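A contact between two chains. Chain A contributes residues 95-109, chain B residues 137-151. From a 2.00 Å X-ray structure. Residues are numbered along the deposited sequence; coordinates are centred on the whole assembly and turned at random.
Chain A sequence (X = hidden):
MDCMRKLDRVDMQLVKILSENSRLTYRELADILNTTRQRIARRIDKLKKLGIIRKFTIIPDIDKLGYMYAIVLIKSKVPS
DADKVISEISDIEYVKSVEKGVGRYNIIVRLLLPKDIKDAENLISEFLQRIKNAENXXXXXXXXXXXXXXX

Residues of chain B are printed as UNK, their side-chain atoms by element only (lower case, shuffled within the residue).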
# COMPACT_ATOMS: atom_id res chain seq x y z
N VAL A 95 -5.46 11.46 -1.47
CA VAL A 95 -4.30 10.98 -2.21
C VAL A 95 -3.61 10.07 -1.19
O VAL A 95 -3.16 10.53 -0.14
CB VAL A 95 -3.37 12.14 -2.63
CG1 VAL A 95 -2.01 11.58 -3.07
CG2 VAL A 95 -3.99 12.90 -3.77
N LYS A 96 -3.53 8.78 -1.50
CA LYS A 96 -2.96 7.79 -0.59
C LYS A 96 -1.48 7.53 -0.75
O LYS A 96 -0.81 7.16 0.21
CB LYS A 96 -3.72 6.47 -0.70
CG LYS A 96 -5.23 6.57 -0.51
CD LYS A 96 -5.64 6.92 0.92
CE LYS A 96 -5.54 8.41 1.19
NZ LYS A 96 -6.30 8.82 2.40
N SER A 97 -0.96 7.69 -1.97
CA SER A 97 0.46 7.49 -2.19
C SER A 97 0.89 8.28 -3.41
O SER A 97 0.13 8.46 -4.36
CB SER A 97 0.80 6.01 -2.39
OG SER A 97 0.33 5.53 -3.64
N VAL A 98 2.12 8.76 -3.35
CA VAL A 98 2.69 9.54 -4.43
C VAL A 98 4.11 9.04 -4.57
O VAL A 98 4.84 8.96 -3.59
CB VAL A 98 2.71 11.04 -4.09
CG1 VAL A 98 3.35 11.82 -5.22
CG2 VAL A 98 1.29 11.53 -3.84
N GLU A 99 4.49 8.71 -5.79
CA GLU A 99 5.82 8.20 -6.02
C GLU A 99 6.43 8.79 -7.26
O GLU A 99 5.75 9.03 -8.26
CB GLU A 99 5.77 6.67 -6.14
CG GLU A 99 5.36 5.96 -4.86
CD GLU A 99 4.96 4.52 -5.10
OE1 GLU A 99 3.91 4.29 -5.74
OE2 GLU A 99 5.70 3.61 -4.67
N LYS A 100 7.73 9.05 -7.19
CA LYS A 100 8.45 9.57 -8.34
C LYS A 100 9.01 8.32 -8.99
O LYS A 100 9.50 7.44 -8.30
CB LYS A 100 9.59 10.50 -7.92
CG LYS A 100 10.32 11.13 -9.10
CD LYS A 100 11.38 12.14 -8.66
CE LYS A 100 10.76 13.32 -7.91
NZ LYS A 100 11.78 14.34 -7.52
N GLY A 101 8.93 8.24 -10.31
CA GLY A 101 9.44 7.05 -10.98
C GLY A 101 10.26 7.30 -12.22
O GLY A 101 10.32 8.42 -12.71
N VAL A 102 10.88 6.24 -12.72
CA VAL A 102 11.70 6.30 -13.92
C VAL A 102 11.13 5.33 -14.95
O VAL A 102 11.05 4.12 -14.71
CB VAL A 102 13.15 5.90 -13.64
CG1 VAL A 102 14.01 6.17 -14.87
CG2 VAL A 102 13.68 6.67 -12.43
N GLY A 103 10.75 5.86 -16.11
CA GLY A 103 10.18 5.02 -17.14
C GLY A 103 9.22 5.82 -17.99
O GLY A 103 9.41 7.02 -18.17
N ARG A 104 8.18 5.18 -18.50
CA ARG A 104 7.18 5.85 -19.33
C ARG A 104 6.43 6.95 -18.57
O ARG A 104 5.95 7.92 -19.16
CB ARG A 104 6.19 4.82 -19.88
CG ARG A 104 5.14 5.41 -20.81
CD ARG A 104 5.75 5.86 -22.12
NE ARG A 104 4.75 6.44 -23.01
CZ ARG A 104 4.15 7.61 -22.79
NH1 ARG A 104 4.45 8.33 -21.71
NH2 ARG A 104 3.23 8.05 -23.64
N TYR A 105 6.30 6.78 -17.25
CA TYR A 105 5.64 7.77 -16.42
C TYR A 105 6.58 8.08 -15.25
O TYR A 105 7.25 7.17 -14.75
CB TYR A 105 4.31 7.22 -15.89
CG TYR A 105 3.36 6.79 -16.98
CD1 TYR A 105 2.61 7.73 -17.69
CD2 TYR A 105 3.25 5.45 -17.35
CE1 TYR A 105 1.77 7.35 -18.74
CE2 TYR A 105 2.42 5.06 -18.40
CZ TYR A 105 1.69 6.01 -19.08
OH TYR A 105 0.88 5.63 -20.13
N ASN A 106 6.65 9.34 -14.84
CA ASN A 106 7.54 9.67 -13.73
C ASN A 106 6.82 9.95 -12.43
O ASN A 106 7.44 10.17 -11.40
CB ASN A 106 8.49 10.83 -14.12
CG ASN A 106 7.77 12.12 -14.43
OD1 ASN A 106 6.76 12.15 -15.14
ND2 ASN A 106 8.31 13.22 -13.93
N ILE A 107 5.49 9.94 -12.47
CA ILE A 107 4.71 10.13 -11.25
C ILE A 107 3.54 9.17 -11.21
O ILE A 107 2.74 9.10 -12.15
CB ILE A 107 4.10 11.53 -11.11
CG1 ILE A 107 5.15 12.61 -11.35
CG2 ILE A 107 3.56 11.66 -9.69
CD1 ILE A 107 4.55 14.01 -11.31
N ILE A 108 3.43 8.43 -10.12
CA ILE A 108 2.34 7.49 -9.95
C ILE A 108 1.63 7.86 -8.65
O ILE A 108 2.25 8.02 -7.60
CB ILE A 108 2.86 6.04 -9.91
CG1 ILE A 108 3.55 5.73 -11.25
CG2 ILE A 108 1.71 5.08 -9.69
CD1 ILE A 108 4.05 4.31 -11.39
N VAL A 109 0.32 8.02 -8.76
CA VAL A 109 -0.51 8.41 -7.63
C VAL A 109 -1.67 7.44 -7.42
O VAL A 109 -2.30 7.00 -8.39
CB VAL A 109 -1.11 9.83 -7.87
CG1 VAL A 109 -1.94 10.26 -6.67
CG2 VAL A 109 0.01 10.84 -8.15
N UNK B 137 3.71 -4.09 -21.63
CA UNK B 137 4.20 -4.19 -20.27
C UNK B 137 5.14 -3.01 -20.02
O UNK B 137 6.12 -2.83 -20.74
c UNK B 137 4.08 -6.69 -20.21
c UNK B 137 5.57 -5.49 -18.62
c UNK B 137 4.99 -5.49 -20.03
N UNK B 138 4.83 -2.20 -19.02
CA UNK B 138 5.66 -1.04 -18.68
C UNK B 138 6.16 -1.21 -17.26
O UNK B 138 5.38 -1.44 -16.34
o UNK B 138 6.67 1.30 -20.49
o UNK B 138 5.34 1.09 -22.24
c UNK B 138 4.84 0.25 -18.74
c UNK B 138 5.55 1.05 -21.01
c UNK B 138 4.40 0.68 -20.11
N UNK B 139 7.47 -1.12 -17.07
CA UNK B 139 8.04 -1.22 -15.74
C UNK B 139 8.49 0.17 -15.30
O UNK B 139 9.27 0.83 -15.99
c UNK B 139 9.86 -2.16 -14.29
c UNK B 139 8.89 -3.56 -16.13
c UNK B 139 9.28 -2.15 -15.70
N UNK B 140 7.98 0.62 -14.16
CA UNK B 140 8.37 1.93 -13.62
C UNK B 140 9.18 1.71 -12.35
O UNK B 140 8.68 1.15 -11.38
c UNK B 140 6.14 2.87 -14.39
c UNK B 140 7.14 2.79 -13.23
c UNK B 140 6.70 3.50 -15.65
c UNK B 140 7.61 4.19 -12.82
N UNK B 141 10.44 2.13 -12.37
CA UNK B 141 11.28 1.99 -11.19
C UNK B 141 10.97 3.19 -10.28
O UNK B 141 10.94 4.33 -10.74
c UNK B 141 12.76 2.00 -11.59
c UNK B 141 12.76 -0.43 -12.19
c UNK B 141 14.65 1.04 -12.91
c UNK B 141 13.15 0.97 -12.65
N UNK B 142 10.70 2.93 -9.00
CA UNK B 142 10.37 4.03 -8.09
C UNK B 142 11.61 4.59 -7.41
O UNK B 142 12.20 3.95 -6.54
c UNK B 142 9.36 3.58 -7.01
c UNK B 142 8.10 3.02 -7.69
c UNK B 142 7.41 4.01 -8.63
c UNK B 142 8.98 4.76 -6.12
N UNK B 143 12.00 5.80 -7.79
CA UNK B 143 13.18 6.44 -7.22
C UNK B 143 12.86 7.12 -5.90
O UNK B 143 13.75 7.29 -5.06
o UNK B 143 12.77 8.39 -8.59
c UNK B 143 13.76 7.45 -8.20
N UNK B 144 11.61 7.50 -5.70
CA UNK B 144 11.22 8.15 -4.46
C UNK B 144 9.78 7.90 -4.05
O UNK B 144 8.87 7.98 -4.88
c UNK B 144 11.42 9.67 -4.57
c UNK B 144 12.92 11.59 -5.22
o UNK B 144 12.35 12.44 -4.50
c UNK B 144 12.84 10.13 -4.81
o UNK B 144 13.56 11.89 -6.25
N UNK B 145 9.58 7.59 -2.78
CA UNK B 145 8.24 7.40 -2.24
C UNK B 145 7.99 8.66 -1.42
O UNK B 145 8.61 8.87 -0.38
c UNK B 145 6.77 6.09 -0.66
c UNK B 145 8.41 4.89 -2.15
c UNK B 145 8.16 6.16 -1.33
N UNK B 146 7.08 9.52 -1.88
CA UNK B 146 6.80 10.77 -1.19
C UNK B 146 5.66 10.66 -0.18
O UNK B 146 5.70 11.27 0.89
n UNK B 146 8.77 15.28 -3.54
n UNK B 146 8.48 13.99 -1.65
c UNK B 146 7.68 12.18 -3.12
c UNK B 146 8.45 15.17 -2.25
n UNK B 146 8.06 16.25 -1.57
c UNK B 146 8.85 12.74 -2.31
c UNK B 146 6.49 11.86 -2.21
N UNK B 147 4.65 9.88 -0.52
CA UNK B 147 3.51 9.69 0.37
C UNK B 147 3.09 8.24 0.23
O UNK B 147 3.12 7.69 -0.86
c UNK B 147 1.22 10.62 0.98
c UNK B 147 -0.92 11.73 1.65
c UNK B 147 0.18 11.65 0.60
c UNK B 147 2.36 10.60 -0.03
n UNK B 147 -1.94 12.76 1.26
N UNK B 148 2.71 7.62 1.34
CA UNK B 148 2.27 6.23 1.30
C UNK B 148 1.35 5.87 2.47
O UNK B 148 1.81 5.72 3.60
c UNK B 148 3.12 2.48 -1.22
c UNK B 148 2.68 2.93 1.49
c UNK B 148 3.48 5.30 1.30
c UNK B 148 2.38 1.68 0.94
c UNK B 148 3.41 3.72 -0.65
c UNK B 148 3.19 3.95 0.70
c UNK B 148 2.60 1.45 -0.42
N UNK B 149 0.07 5.72 2.18
CA UNK B 149 -0.93 5.35 3.18
C UNK B 149 -1.85 4.34 2.54
O UNK B 149 -1.88 4.22 1.32
o UNK B 149 -1.73 9.47 5.59
c UNK B 149 -1.05 7.79 4.04
o UNK B 149 -3.04 9.08 3.86
c UNK B 149 -1.79 6.55 3.61
c UNK B 149 -2.01 8.86 4.54
N UNK B 150 -2.62 3.63 3.35
CA UNK B 150 -3.56 2.66 2.82
C UNK B 150 -4.94 3.32 2.69
O UNK B 150 -5.61 3.19 1.67
c UNK B 150 -2.25 0.86 3.98
c UNK B 150 -1.43 0.68 2.71
c UNK B 150 -3.65 1.42 3.73
c UNK B 150 -4.53 0.35 3.07
N UNK B 151 -5.35 4.03 3.74
CA UNK B 151 -6.62 4.75 3.74
C UNK B 151 -6.44 6.08 4.46
O UNK B 151 -5.46 6.21 5.22
OXT UNK B 151 -7.29 6.98 4.27
c UNK B 151 -8.02 2.66 3.71
c UNK B 151 -7.74 3.95 4.46
c UNK B 151 -9.01 4.78 4.51
c UNK B 151 -9.33 2.01 4.13
O HOH W 1 11.61 1.77 -15.93
O HOH W 2 8.59 2.27 -18.66

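Position 137 of chain B carries three carbons, one bearing the other two, and lies beyond the reach of chain A; this beta-branched side chain is Val B137. At 138 three carbons in a row end in two oxygens, the pattern of a glutamate, Glu B138. Its OE1 lies 3.6 Å from Arg A104 CB and accepts a hydrogen bond of 2.8 Å from water 2, which in turn accepts one of 2.9 Å from Arg A104 N. Position 139 repeats the three-carbon fork, turned away from chain A, and is Val B139; water 1 donates to both its O and Val A102 O.

At 140 there are four carbons, forked at the first with one arm two carbons long, which identifies Ile B140. Its CG2 packs 3.8 Å from Ile A108 CD1, and its CD1 meets the edge of the Tyr A105 ring, 4.3 Å from CD2. Position 141 also has four carbons, but forked at the second: Leu B141, on the same sheet face as Val A102, with the two CB atoms 4.4 Å apart. At 142 the fork returns to the first carbon, with one longer arm, giving Ile B142, whose CG2 is 3.7 Å from Glu A99 CB.

Position 143 has one carbon and one oxygen, hence Ser B143, where the chain turns a corner; its N makes a weak hydrogen bond to Lys A100 O at 3.0 Å. Three carbons and a terminal pair of oxygens make 144 Glu B144, whose OE2 forms a salt bridge of 3.3 Å with Lys A100 NZ. At 145 the three-carbon fork is Val B145, with CG2 3.9 Å from Glu A99 OE2.

Three carbons, a nitrogen and a carbon bearing two more nitrogens mark 146 as Arg B146; the end of this side chain leads away from chain A, while its CB stays 4.3 Å from Val A98 CB. Four carbons in a row ending in nitrogen make 147 Lys B147, fully extended, whose NZ donates to Val A95 O at 2.9 Å. A carbon followed by a six-carbon ring makes 148 Phe B148, with CD1 3.9 Å from Ser A97 CB. Position 149, three carbons with two terminal oxygens, is Glu B149; its OE1 lies 3.6 Å from Lys A96 NZ in a salt bridge.

Positions 150 and 151 each have four carbons forked at the first, with one longer arm: Ile B150 and Ile B151. Both side chains point away, but the terminal OXT of Ile B151 accepts a 2.8 Å hydrogen bond from Lys A96 NZ within a salt bridge.

The contact is an antiparallel sheet built across two copies of one protein. Two bulges shift its register, and at the first Val A98 O accepts from both Arg B146 N (2.9 Å) and Lys B147 N (3.2 Å). Gly A101 leaves room for Ile B140, since a CB there would clash with its CG2. Charged pairs along the strands reinforce the backbone ladder.

Chain B (137-151) VEVILISEVRKFEII
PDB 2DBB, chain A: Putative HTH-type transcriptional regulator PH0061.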